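Local coordinates for protein phytanoyl-CoA dioxygenase (Streptomyces malaysiense, PDB 6ZYL) that catalyses the beta-hydroxylation of thioholgamide, probably as a non-heme iron enzyme dependent on 2-oxoglutarate, at residues N42-A47 with V90-I95; D106-S111 with I237-S242; A245-A250 with V283-K288. One frame throughout, in Å; residues are numbered along the deposited sequence.

Contact 1 (N42-A47 with V90-I95); sequences NALTHA and VHHPAI
His92 is the side chain through which residues 90-95 meet both Ala43 and Leu44, and each part of its ring has a different task. From CB the ring is swung to the position opposite the backbone N (chi1 -165°), which carries it across to residues 42-47. CG and CD2 lie beneath a methyl of Leu44: CD1 stands over one face, 3.7 Å from His92 CD2, and makes a CH-pi contact. ND1 turns back to its own chain and accepts from Ala94 N at 3.1 Å. His92 stands at the N-cap of helix 93-103, and this bond caps Ala94 N; Pro93, which has no N-H to leave unpaired, suits the first turn. Farther out, CE1 approaches Ala43 O at 3.3 Å, obliquely to the ring and without a hydrogen bond. At the tip, NE2 reaches the same carbonyl through a water, which gives a 2.6 Å bond to Ala43 O and lies 3.1 Å from His92 NE2. The imidazole is thus held at both nitrogens, which limits its rotation. Beside it the contact is apolar, with Ala43 CB 3.7 Å from Ile95 CG1. Ala94 CB also comes close to a carbonyl, 3.8 Å from Asn42 O; residues as small as alanine let the two backbones come this near. The contact is at the surface, joining the turn between edge strand 37-41 and helix 46-66 to the start of helix 93-103. Leu44 is bonded through its backbone to Gly207, while Ile95 faces inward onto Tyr236 of strand 229-237.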
ATOM      1  N   ASN A  42       7.392  -0.345 -14.393  1.00 27.70           N
ATOM      2  CA  ASN A  42       6.485   0.535 -15.112  1.00 28.99           C
ATOM      3  C   ASN A  42       5.039   0.146 -14.836  1.00 27.04           C
ATOM      4  O   ASN A  42       4.702  -1.038 -14.741  1.00 29.61           O
ATOM      5  CB  ASN A  42       6.784   0.491 -16.610  1.00 30.30           C
ATOM      6  CG  ASN A  42       8.058   1.237 -16.967  1.00 35.50           C
ATOM      7  OD1 ASN A  42       8.500   2.126 -16.234  1.00 36.98           O
ATOM      8  ND2 ASN A  42       8.656   0.881 -18.096  1.00 52.09           N
ATOM      9  N   ALA A  43       4.187   1.158 -14.685  1.00 25.50           N
ATOM     10  CA  ALA A  43       2.766   0.942 -14.446  1.00 27.11           C
ATOM     11  C   ALA A  43       1.952   1.966 -15.226  1.00 26.10           C
ATOM     12  O   ALA A  43       1.405   1.659 -16.290  1.00 30.16           O
ATOM     13  CB  ALA A  43       2.455   1.027 -12.951  1.00 25.78           C
ATOM     14  N   LEU A  44       1.878   3.188 -14.713  1.00 27.02           N
ATOM     15  CA  LEU A  44       1.139   4.261 -15.356  1.00 23.62           C
ATOM     16  C   LEU A  44       2.085   5.165 -16.138  1.00 25.16           C
ATOM     17  O   LEU A  44       3.249   5.345 -15.771  1.00 23.47           O
ATOM     18  CB  LEU A  44       0.379   5.089 -14.321  1.00 23.01           C
ATOM     19  CG  LEU A  44      -1.002   4.592 -13.891  1.00 26.76           C
ATOM     20  CD1 LEU A  44      -0.951   3.150 -13.432  1.00 30.19           C
ATOM     21  CD2 LEU A  44      -1.557   5.492 -12.788  1.00 27.37           C
ATOM     22  N   THR A  45       1.571   5.725 -17.230  1.00 25.34           N
ATOM     23  CA  THR A  45       2.288   6.776 -17.933  1.00 25.56           C
ATOM     24  C   THR A  45       2.255   8.060 -17.107  1.00 24.82           C
ATOM     25  O   THR A  45       1.496   8.191 -16.141  1.00 23.18           O
ATOM     26  CB  THR A  45       1.669   7.028 -19.309  1.00 26.35           C
ATOM     27  OG1 THR A  45       0.334   7.525 -19.153  1.00 26.87           O
ATOM     28  CG2 THR A  45       1.640   5.748 -20.134  1.00 25.11           C
ATOM     29  N   HIS A  46       3.092   9.025 -17.495  1.00 22.92           N
ATOM     30  CA  HIS A  46       3.050  10.327 -16.834  1.00 26.44           C
ATOM     31  C   HIS A  46       1.655  10.932 -16.919  1.00 24.43           C
ATOM     32  O   HIS A  46       1.159  11.515 -15.947  1.00 23.60           O
ATOM     33  CB  HIS A  46       4.075  11.276 -17.456  1.00 26.18           C
ATOM     34  CG  HIS A  46       5.496  10.838 -17.279  1.00 30.29           C
ATOM     35  ND1 HIS A  46       6.309  11.338 -16.285  1.00 33.70           N
ATOM     36  CD2 HIS A  46       6.248   9.952 -17.972  1.00 34.70           C
ATOM     37  CE1 HIS A  46       7.502  10.776 -16.373  1.00 33.40           C
ATOM     38  NE2 HIS A  46       7.490   9.929 -17.386  1.00 33.68           N
ATOM     39  N   ALA A  47       1.001  10.794 -18.077  1.00 23.82           N
ATOM     40  CA  ALA A  47      -0.327  11.370 -18.256  1.00 26.18           C
ATOM     41  C   ALA A  47      -1.362  10.642 -17.409  1.00 25.03           C
ATOM     42  O   ALA A  47      -2.250  11.274 -16.827  1.00 22.29           O
ATOM     43  CB  ALA A  47      -0.720  11.332 -19.734  1.00 23.46           C
ATOM     44  N   VAL A  90      -5.600  -0.578  -9.032  1.00 21.38           N
ATOM     45  CA  VAL A  90      -5.308  -1.891  -8.466  1.00 22.43           C
ATOM     46  C   VAL A  90      -5.613  -3.009  -9.454  1.00 21.21           C
ATOM     47  O   VAL A  90      -5.155  -4.143  -9.264  1.00 22.94           O
ATOM     48  CB  VAL A  90      -6.070  -2.129  -7.146  1.00 22.68           C
ATOM     49  CG1 VAL A  90      -5.831  -0.979  -6.174  1.00 21.23           C
ATOM     50  CG2 VAL A  90      -7.560  -2.328  -7.403  1.00 22.81           C
ATOM     51  N   HIS A  91      -6.377  -2.728 -10.507  1.00 23.06           N
ATOM     52  CA  HIS A  91      -6.648  -3.702 -11.556  1.00 25.48           C
ATOM     53  C   HIS A  91      -5.796  -3.482 -12.801  1.00 28.08           C
ATOM     54  O   HIS A  91      -5.985  -4.187 -13.796  1.00 27.20           O
ATOM     55  CB  HIS A  91      -8.132  -3.669 -11.939  1.00 24.82           C
ATOM     56  CG  HIS A  91      -9.039  -4.246 -10.896  1.00 25.80           C
ATOM     57  ND1 HIS A  91      -9.533  -3.502  -9.846  1.00 27.14           N
ATOM     58  CD2 HIS A  91      -9.536  -5.495 -10.739  1.00 26.80           C
ATOM     59  CE1 HIS A  91     -10.297  -4.269  -9.088  1.00 28.83           C
ATOM     60  NE2 HIS A  91     -10.315  -5.483  -9.607  1.00 28.31           N
ATOM     61  N   HIS A  92      -4.864  -2.537 -12.765  1.00 24.87           N
ATOM     62  CA  HIS A  92      -4.069  -2.226 -13.944  1.00 27.48           C
ATOM     63  C   HIS A  92      -3.252  -3.445 -14.364  1.00 27.75           C
ATOM     64  O   HIS A  92      -2.541  -4.025 -13.531  1.00 25.01           O
ATOM     65  CB  HIS A  92      -3.145  -1.046 -13.659  1.00 25.94           C
ATOM     66  CG  HIS A  92      -2.549  -0.439 -14.887  1.00 29.83           C
ATOM     67  ND1 HIS A  92      -1.520  -1.034 -15.584  1.00 28.75           N
ATOM     68  CD2 HIS A  92      -2.844   0.703 -15.551  1.00 32.07           C
ATOM     69  CE1 HIS A  92      -1.205  -0.283 -16.623  1.00 32.37           C
ATOM     70  NE2 HIS A  92      -1.993   0.777 -16.625  1.00 32.76           N
ATOM     71  N   PRO A  93      -3.311  -3.852 -15.635  1.00 30.85           N
ATOM     72  CA  PRO A  93      -2.619  -5.092 -16.032  1.00 29.49           C
ATOM     73  C   PRO A  93      -1.119  -5.059 -15.809  1.00 25.20           C
ATOM     74  O   PRO A  93      -0.529  -6.101 -15.493  1.00 27.14           O
ATOM     75  CB  PRO A  93      -2.957  -5.227 -17.526  1.00 30.32           C
ATOM     76  CG  PRO A  93      -4.193  -4.394 -17.729  1.00 36.79           C
ATOM     77  CD  PRO A  93      -4.079  -3.257 -16.744  1.00 32.67           C
ATOM     78  N   ALA A  94      -0.473  -3.902 -15.976  1.00 26.68           N
ATOM     79  CA  ALA A  94       0.969  -3.835 -15.758  1.00 27.91           C
ATOM     80  C   ALA A  94       1.318  -4.161 -14.312  1.00 25.52           C
ATOM     81  O   ALA A  94       2.294  -4.870 -14.041  1.00 24.55           O
ATOM     82  CB  ALA A  94       1.498  -2.453 -16.140  1.00 26.57           C
ATOM     83  N   ILE A  95       0.526  -3.652 -13.365  1.00 25.06           N
ATOM     84  CA  ILE A  95       0.781  -3.941 -11.958  1.00 22.35           C
ATOM     85  C   ILE A  95       0.481  -5.404 -11.658  1.00 21.94           C
ATOM     86  O   ILE A  95       1.275  -6.098 -11.012  1.00 22.48           O
ATOM     87  CB  ILE A  95      -0.035  -2.994 -11.058  1.00 21.74           C
ATOM     88  CG1 ILE A  95       0.422  -1.547 -11.275  1.00 23.30           C
ATOM     89  CG2 ILE A  95       0.114  -3.391  -9.600  1.00 20.97           C
ATOM     90  CD1 ILE A  95      -0.410  -0.505 -10.552  1.00 23.97           C
TER
HETATM   91  O   HOH W   1       0.035   2.377 -18.406  1.00 29.00           O

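Contact 2 (D106-S111 with I237-S242); sequences DLLVWS and ITPRVS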
ATOM      1  N   ASP A 106      -2.415 -16.321  -8.499  1.00 28.77           N
ATOM      2  CA  ASP A 106      -3.581 -16.128  -7.643  1.00 28.34           C
ATOM      3  C   ASP A 106      -3.324 -14.921  -6.751  1.00 25.26           C
ATOM      4  O   ASP A 106      -2.456 -14.964  -5.871  1.00 22.29           O
ATOM      5  CB  ASP A 106      -3.862 -17.375  -6.811  1.00 29.67           C
ATOM      6  CG  ASP A 106      -4.056 -18.612  -7.667  1.00 31.50           C
ATOM      7  OD1 ASP A 106      -4.740 -18.515  -8.707  1.00 31.32           O
ATOM      8  OD2 ASP A 106      -3.524 -19.678  -7.300  1.00 40.28           O
ATOM      9  N   LEU A 107      -4.092 -13.853  -6.965  1.00 24.18           N
ATOM     10  CA  LEU A 107      -3.827 -12.586  -6.301  1.00 25.03           C
ATOM     11  C   LEU A 107      -5.106 -11.964  -5.767  1.00 23.51           C
ATOM     12  O   LEU A 107      -6.170 -12.072  -6.382  1.00 23.11           O
ATOM     13  CB  LEU A 107      -3.155 -11.596  -7.260  1.00 25.70           C
ATOM     14  CG  LEU A 107      -1.846 -12.028  -7.920  1.00 24.57           C
ATOM     15  CD1 LEU A 107      -1.427 -11.017  -8.982  1.00 26.35           C
ATOM     16  CD2 LEU A 107      -0.755 -12.198  -6.880  1.00 23.53           C
ATOM     17  N   LEU A 108      -4.983 -11.297  -4.620  1.00 22.61           N
ATOM     18  CA  LEU A 108      -6.057 -10.512  -4.038  1.00 24.00           C
ATOM     19  C   LEU A 108      -5.488  -9.182  -3.567  1.00 21.32           C
ATOM     20  O   LEU A 108      -4.316  -9.090  -3.196  1.00 21.01           O
ATOM     21  CB  LEU A 108      -6.713 -11.235  -2.859  1.00 22.82           C
ATOM     22  CG  LEU A 108      -7.318 -12.611  -3.130  1.00 25.00           C
ATOM     23  CD1 LEU A 108      -6.371 -13.695  -2.652  1.00 25.82           C
ATOM     24  CD2 LEU A 108      -8.672 -12.731  -2.451  1.00 29.26           C
ATOM     25  N   VAL A 109      -6.328  -8.152  -3.593  1.00 19.04           N
ATOM     26  CA  VAL A 109      -5.992  -6.858  -3.011  1.00 22.00           C
ATOM     27  C   VAL A 109      -6.474  -6.856  -1.566  1.00 21.23           C
ATOM     28  O   VAL A 109      -7.675  -6.981  -1.302  1.00 20.92           O
ATOM     29  CB  VAL A 109      -6.620  -5.704  -3.805  1.00 22.88           C
ATOM     30  CG1 VAL A 109      -6.384  -4.381  -3.082  1.00 20.30           C
ATOM     31  CG2 VAL A 109      -6.053  -5.658  -5.217  1.00 22.79           C
ATOM     32  N   TRP A 110      -5.540  -6.715  -0.628  1.00 20.99           N
ATOM     33  CA  TRP A 110      -5.863  -6.762   0.791  1.00 21.93           C
ATOM     34  C   TRP A 110      -6.120  -5.385   1.384  1.00 21.11           C
ATOM     35  O   TRP A 110      -6.939  -5.261   2.301  1.00 20.08           O
ATOM     36  CB  TRP A 110      -4.727  -7.454   1.553  1.00 19.88           C
ATOM     37  CG  TRP A 110      -4.997  -7.657   3.009  1.00 19.83           C
ATOM     38  CD1 TRP A 110      -5.766  -8.633   3.574  1.00 22.06           C
ATOM     39  CD2 TRP A 110      -4.490  -6.870   4.089  1.00 20.11           C
ATOM     40  NE1 TRP A 110      -5.771  -8.499   4.941  1.00 20.55           N
ATOM     41  CE2 TRP A 110      -4.994  -7.422   5.283  1.00 20.10           C
ATOM     42  CE3 TRP A 110      -3.660  -5.747   4.163  1.00 20.07           C
ATOM     43  CZ2 TRP A 110      -4.698  -6.890   6.536  1.00 21.35           C
ATOM     44  CZ3 TRP A 110      -3.365  -5.221   5.406  1.00 21.59           C
ATOM     45  CH2 TRP A 110      -3.884  -5.792   6.577  1.00 23.12           C
ATOM     46  N   SER A 111      -5.450  -4.348   0.884  1.00 20.11           N
ATOM     47  CA  SER A 111      -5.694  -2.993   1.359  1.00 21.65           C
ATOM     48  C   SER A 111      -5.129  -1.998   0.357  1.00 21.37           C
ATOM     49  O   SER A 111      -4.313  -2.346  -0.499  1.00 19.96           O
ATOM     50  CB  SER A 111      -5.068  -2.762   2.739  1.00 22.82           C
ATOM     51  OG  SER A 111      -3.710  -2.372   2.617  1.00 25.13           O
ATOM     52  N   ILE A 237      -1.800  -9.997  -1.971  1.00 22.79           N
ATOM     53  CA  ILE A 237      -1.565 -11.261  -1.287  1.00 22.75           C
ATOM     54  C   ILE A 237      -2.042 -12.388  -2.191  1.00 23.77           C
ATOM     55  O   ILE A 237      -2.797 -12.176  -3.141  1.00 22.91           O
ATOM     56  CB  ILE A 237      -2.289 -11.343   0.078  1.00 21.81           C
ATOM     57  CG1 ILE A 237      -3.807 -11.268  -0.119  1.00 22.51           C
ATOM     58  CG2 ILE A 237      -1.820 -10.239   1.009  1.00 22.05           C
ATOM     59  CD1 ILE A 237      -4.613 -11.515   1.149  1.00 23.32           C
ATOM     60  N   THR A 238      -1.594 -13.594  -1.881  1.00 24.26           N
ATOM     61  CA  THR A 238      -2.135 -14.813  -2.458  1.00 25.48           C
ATOM     62  C   THR A 238      -3.034 -15.505  -1.446  1.00 27.11           C
ATOM     63  O   THR A 238      -3.049 -15.155  -0.262  1.00 24.00           O
ATOM     64  CB  THR A 238      -1.004 -15.754  -2.880  1.00 25.09           C
ATOM     65  OG1 THR A 238      -0.555 -16.495  -1.739  1.00 22.03           O
ATOM     66  CG2 THR A 238       0.153 -14.978  -3.485  1.00 24.93           C
ATOM     67  N   PRO A 239      -3.800 -16.511  -1.878  1.00 26.62           N
ATOM     68  CA  PRO A 239      -4.645 -17.253  -0.923  1.00 25.02           C
ATOM     69  C   PRO A 239      -3.856 -18.041   0.114  1.00 26.97           C
ATOM     70  O   PRO A 239      -4.470 -18.627   1.015  1.00 29.51           O
ATOM     71  CB  PRO A 239      -5.469 -18.190  -1.822  1.00 31.35           C
ATOM     72  CG  PRO A 239      -5.356 -17.612  -3.216  1.00 30.94           C
ATOM     73  CD  PRO A 239      -4.000 -16.955  -3.269  1.00 26.69           C
ATOM     74  N   ARG A 240      -2.527 -18.087   0.015  1.00 26.76           N
ATOM     75  CA  ARG A 240      -1.715 -18.725   1.042  1.00 28.86           C
ATOM     76  C   ARG A 240      -1.449 -17.808   2.228  1.00 33.49           C
ATOM     77  O   ARG A 240      -0.929 -18.274   3.247  1.00 34.83           O
ATOM     78  CB  ARG A 240      -0.387 -19.201   0.446  1.00 30.57           C
ATOM     79  CG  ARG A 240      -0.536 -20.346  -0.547  1.00 34.77           C
ATOM     80  CD  ARG A 240       0.800 -21.029  -0.838  1.00 50.92           C
ATOM     81  NE  ARG A 240       1.425 -21.565   0.370  1.00 60.04           N
ATOM     82  CZ  ARG A 240       1.430 -22.849   0.709  1.00 62.17           C
ATOM     83  NH1 ARG A 240       0.846 -23.752  -0.069  1.00 67.08           N
ATOM     84  NH2 ARG A 240       2.026 -23.234   1.829  1.00 57.13           N
ATOM     85  N   VAL A 241      -1.777 -16.524   2.118  1.00 29.48           N
ATOM     86  CA  VAL A 241      -1.743 -15.625   3.264  1.00 26.41           C
ATOM     87  C   VAL A 241      -3.020 -15.824   4.067  1.00 26.91           C
ATOM     88  O   VAL A 241      -4.110 -15.966   3.501  1.00 27.96           O
ATOM     89  CB  VAL A 241      -1.591 -14.163   2.808  1.00 27.36           C
ATOM     90  CG1 VAL A 241      -1.576 -13.231   4.014  1.00 26.50           C
ATOM     91  CG2 VAL A 241      -0.326 -13.992   1.976  1.00 25.97           C
ATOM     92  N   SER A 242      -2.895 -15.844   5.389  1.00 28.62           N
ATOM     93  CA  SER A 242      -4.047 -16.013   6.257  1.00 30.57           C
ATOM     94  C   SER A 242      -3.989 -15.009   7.403  1.00 29.06           C
ATOM     95  O   SER A 242      -2.903 -14.666   7.876  1.00 27.36           O
ATOM     96  CB  SER A 242      -4.110 -17.436   6.829  1.00 29.62           C
ATOM     97  OG  SER A 242      -3.054 -17.668   7.743  1.00 36.83           O
TER
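Ile237 lies alongside Leu108 and against Trp110. Its CG1 sits between the backbone N and the carbonyl carbon (chi1 63°), which brings CG1 to 4.0 Å from Leu108 CB and sends the end of the chain on to the indole, where Ile237 CD1 is 3.9 Å from Trp110 CD1. Branched aliphatic residues suit this place, since they fill the strand surface beside the ring. Underneath, Leu108 and Ile237 form an antiparallel hydrogen-bonded pair in the main sheet, consistent with the double-stranded beta-helix core of this family: Leu108 N donates to Ile237 O at 2.8 Å, and Ile237 N to Leu108 O at 2.9 Å. The Leu107 CA-H also points at Ile237 O, 3.3 Å from CA, and Thr238 CA makes a similar contact with Asp106 O. Beyond this pair the chain leaves the sheet in a type I turn from Thr238 to Val241. Thr238 OG1 accepts from Arg240 N in an ST turn, and Pro239, with its backbone phi fixed by the ring, fits the second position. The proline ring also packs on the other segment, its CD 3.6 Å from Asp106 CB. Chemically, two backbone bonds satisfy the buried peptide groups of the pair while hydrocarbon covers them. The one polar atom of the indole, Trp110 NE1, is bonded to Asp248, so that a buried aromatic can stand here without a stranded N-H.

Contact 3 (A245-A250 with V283-K288); sequences AGEDSA and VTRRQK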
ATOM      1  N   ALA A 245      -5.702 -13.720  13.202  1.00 28.43           N
ATOM      2  CA  ALA A 245      -6.915 -13.887  13.986  1.00 29.38           C
ATOM      3  C   ALA A 245      -7.983 -12.968  13.417  1.00 32.98           C
ATOM      4  O   ALA A 245      -7.682 -11.888  12.898  1.00 29.20           O
ATOM      5  CB  ALA A 245      -6.678 -13.575  15.469  1.00 32.83           C
ATOM      6  N   GLY A 246      -9.228 -13.414  13.508  1.00 30.15           N
ATOM      7  CA  GLY A 246     -10.361 -12.585  13.161  1.00 31.19           C
ATOM      8  C   GLY A 246     -10.786 -12.725  11.708  1.00 28.82           C
ATOM      9  O   GLY A 246     -10.022 -13.127  10.834  1.00 30.81           O
ATOM     10  N   GLU A 247     -12.045 -12.375  11.467  1.00 26.02           N
ATOM     11  CA  GLU A 247     -12.602 -12.362  10.123  1.00 28.54           C
ATOM     12  C   GLU A 247     -11.953 -11.263   9.289  1.00 24.88           C
ATOM     13  O   GLU A 247     -11.742 -10.144   9.764  1.00 23.39           O
ATOM     14  CB  GLU A 247     -14.113 -12.160  10.221  1.00 28.92           C
ATOM     15  CG  GLU A 247     -14.860 -11.990   8.928  1.00 33.91           C
ATOM     16  CD  GLU A 247     -16.308 -11.597   9.175  1.00 35.35           C
ATOM     17  OE1 GLU A 247     -17.094 -12.462   9.621  1.00 37.82           O
ATOM     18  OE2 GLU A 247     -16.656 -10.420   8.940  1.00 33.46           O
ATOM     19  N   ASP A 248     -11.624 -11.596   8.041  1.00 24.98           N
ATOM     20  CA  ASP A 248     -10.947 -10.674   7.140  1.00 24.00           C
ATOM     21  C   ASP A 248     -11.551 -10.798   5.748  1.00 24.87           C
ATOM     22  O   ASP A 248     -12.204 -11.790   5.418  1.00 24.52           O
ATOM     23  CB  ASP A 248      -9.434 -10.948   7.087  1.00 26.32           C
ATOM     24  CG  ASP A 248      -8.615  -9.694   6.807  1.00 23.35           C
ATOM     25  OD1 ASP A 248      -9.202  -8.654   6.445  1.00 21.56           O
ATOM     26  OD2 ASP A 248      -7.374  -9.754   6.946  1.00 22.20           O
ATOM     27  N   SER A 249     -11.323  -9.771   4.927  1.00 22.59           N
ATOM     28  CA  SER A 249     -11.834  -9.750   3.565  1.00 20.34           C
ATOM     29  C   SER A 249     -10.805  -9.122   2.634  1.00 21.30           C
ATOM     30  O   SER A 249      -9.892  -8.413   3.064  1.00 22.40           O
ATOM     31  CB  SER A 249     -13.171  -8.995   3.474  1.00 21.47           C
ATOM     32  OG  SER A 249     -13.048  -7.661   3.930  1.00 24.05           O
ATOM     33  N   ALA A 250     -10.964  -9.403   1.343  1.00 19.22           N
ATOM     34  CA  ALA A 250     -10.037  -8.944   0.320  1.00 23.14           C
ATOM     35  C   ALA A 250     -10.740  -9.043  -1.026  1.00 24.10           C
ATOM     36  O   ALA A 250     -11.803  -9.658  -1.148  1.00 21.47           O
ATOM     37  CB  ALA A 250      -8.741  -9.761   0.331  1.00 21.80           C
ATOM     38  N   VAL A 283     -14.391  -2.041   6.011  1.00 20.83           N
ATOM     39  CA  VAL A 283     -13.503  -1.255   6.861  1.00 22.47           C
ATOM     40  C   VAL A 283     -13.730  -1.601   8.326  1.00 22.01           C
ATOM     41  O   VAL A 283     -12.773  -1.759   9.095  1.00 22.86           O
ATOM     42  CB  VAL A 283     -13.697   0.250   6.600  1.00 22.45           C
ATOM     43  CG1 VAL A 283     -12.851   1.070   7.567  1.00 22.05           C
ATOM     44  CG2 VAL A 283     -13.344   0.587   5.159  1.00 23.60           C
ATOM     45  N   THR A 284     -14.994  -1.720   8.740  1.00 21.71           N
ATOM     46  CA  THR A 284     -15.287  -2.142  10.105  1.00 21.21           C
ATOM     47  C   THR A 284     -14.604  -3.468  10.416  1.00 19.92           C
ATOM     48  O   THR A 284     -13.981  -3.632  11.470  1.00 20.76           O
ATOM     49  CB  THR A 284     -16.799  -2.263  10.309  1.00 21.29           C
ATOM     50  OG1 THR A 284     -17.420  -0.983  10.140  1.00 23.28           O
ATOM     51  CG2 THR A 284     -17.108  -2.798  11.701  1.00 23.32           C
ATOM     52  N   ARG A 285     -14.713  -4.428   9.495  1.00 20.92           N
ATOM     53  CA  ARG A 285     -14.064  -5.723   9.670  1.00 22.07           C
ATOM     54  C   ARG A 285     -12.559  -5.563   9.832  1.00 20.95           C
ATOM     55  O   ARG A 285     -11.950  -6.164  10.724  1.00 24.18           O
ATOM     56  CB  ARG A 285     -14.393  -6.612   8.471  1.00 25.01           C
ATOM     57  CG  ARG A 285     -13.761  -7.988   8.470  1.00 25.53           C
ATOM     58  CD  ARG A 285     -14.141  -8.736   7.182  1.00 24.41           C
ATOM     59  NE  ARG A 285     -15.591  -8.865   7.046  1.00 26.94           N
ATOM     60  CZ  ARG A 285     -16.313  -8.329   6.066  1.00 28.11           C
ATOM     61  NH1 ARG A 285     -15.731  -7.625   5.104  1.00 22.57           N
ATOM     62  NH2 ARG A 285     -17.626  -8.503   6.047  1.00 26.03           N
ATOM     63  N   ARG A 286     -11.940  -4.748   8.977  1.00 23.08           N
ATOM     64  CA  ARG A 286     -10.489  -4.605   9.025  1.00 21.50           C
ATOM     65  C   ARG A 286     -10.043  -3.900  10.299  1.00 20.52           C
ATOM     66  O   ARG A 286      -9.082  -4.329  10.946  1.00 20.27           O
ATOM     67  CB  ARG A 286      -9.994  -3.842   7.797  1.00 21.87           C
ATOM     68  CG  ARG A 286      -8.502  -3.543   7.818  1.00 20.94           C
ATOM     69  CD  ARG A 286      -7.672  -4.821   7.892  1.00 18.44           C
ATOM     70  NE  ARG A 286      -8.033  -5.761   6.833  1.00 17.71           N
ATOM     71  CZ  ARG A 286      -7.686  -5.622   5.558  1.00 20.87           C
ATOM     72  NH1 ARG A 286      -6.958  -4.581   5.176  1.00 21.92           N
ATOM     73  NH2 ARG A 286      -8.065  -6.526   4.663  1.00 21.74           N
ATOM     74  N   GLN A 287     -10.716  -2.810  10.670  1.00 21.55           N
ATOM     75  CA  GLN A 287     -10.291  -2.062  11.848  1.00 22.53           C
ATOM     76  C   GLN A 287     -10.467  -2.875  13.123  1.00 24.62           C
ATOM     77  O   GLN A 287      -9.699  -2.701  14.076  1.00 25.39           O
ATOM     78  CB  GLN A 287     -11.055  -0.741  11.932  1.00 22.57           C
ATOM     79  CG  GLN A 287     -10.734   0.222  10.787  1.00 23.97           C
ATOM     80  CD  GLN A 287      -9.238   0.373  10.532  1.00 27.75           C
ATOM     81  OE1 GLN A 287      -8.722  -0.068   9.503  1.00 29.16           O
ATOM     82  NE2 GLN A 287      -8.536   0.990  11.473  1.00 25.43           N
ATOM     83  N   LYS A 288     -11.458  -3.769  13.166  1.00 23.70           N
ATOM     84  CA  LYS A 288     -11.535  -4.711  14.276  1.00 24.58           C
ATOM     85  C   LYS A 288     -10.262  -5.541  14.362  1.00 29.38           C
ATOM     86  O   LYS A 288      -9.711  -5.743  15.452  1.00 26.69           O
ATOM     87  CB  LYS A 288     -12.751  -5.623  14.120  1.00 25.06           C
ATOM     88  CG  LYS A 288     -14.075  -4.998  14.532  1.00 25.98           C
ATOM     89  CD  LYS A 288     -15.236  -5.924  14.183  1.00 25.33           C
ATOM     90  CE  LYS A 288     -16.573  -5.334  14.597  1.00 26.84           C
ATOM     91  NZ  LYS A 288     -17.717  -6.139  14.082  1.00 27.24           N
TER
HETATM   92  O   HOH W   2     -12.612  -8.697  11.833  1.00 26.58           O
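Glu247 reaches Arg285 first, as the chain runs toward strand 249-254. Its CG is anti to the backbone N (chi1 174°), and the extended chain sets OE2 2.7 Å from Arg285 NE in a nearly straight hydrogen bond (171°) that is part of a salt bridge. The nitrogen meets the anti side of OE2, and the oxygen lies at the edge of the guanidinium, near its plane. Glu247 O belongs to a second link: a water donates to it and, at 2.8 Å, to Arg285 O, tying the loop to the helix backbone. Asp248 turns to the next arginine. Arg286, bent along its chain, grips a single oxygen side-on, with Asp248 OD1 3.1 Å from Arg286 NE and 3.0 Å from Arg286 NH2; the carboxylate and guanidinium stand almost perpendicular, 87° apart. Ser249 N donates to the same OD1 at 2.8 Å, so three N-H groups converge on it. A short aspartate suits this place because it can serve its own backbone and the helix at once. Ser249 follows with OG 2.9 Å from Arg285 NH1, a weak bond; the hydroxyl is also hydrogen-bonded to Glu264. Two arginines in succession on helix 273-295 thus fan out to different partners. Asp248 OD2 is salt-bridged to Arg289, and Arg286 donates to Trp110 O and makes a cation-pi contact with the Trp110 ring. With donors and positive charges around it, the buried Asp248 is probably kept ionised, and two salt bridges, a water and a weak hydroxyl bond join the helix to residues 247-249.

How the contacts relate
Contacts 2 and 3 belong to one network, their centres about 14 Å apart: strands 107-117 and 249-254 are neighbours in the main sheet, and Trp110 joins them, with NE1 2.9 Å from Asp248 OD2 and O 2.9 Å from Arg286 NH2. Contact 1, whose centre lies about 20 Å from that of contact 2, meets it by packing, Val90 CB resting 4.0 Å from Val109 CG2. Contacts 1 and 3 do not touch; their centres are about 28 Å apart, on opposite sides of the chain's centre. They join helices 93-103 and 273-295 to the rest of the fold, while contact 2 pairs strands within the sheet. In this apo structure none of the three includes a metal or ligand.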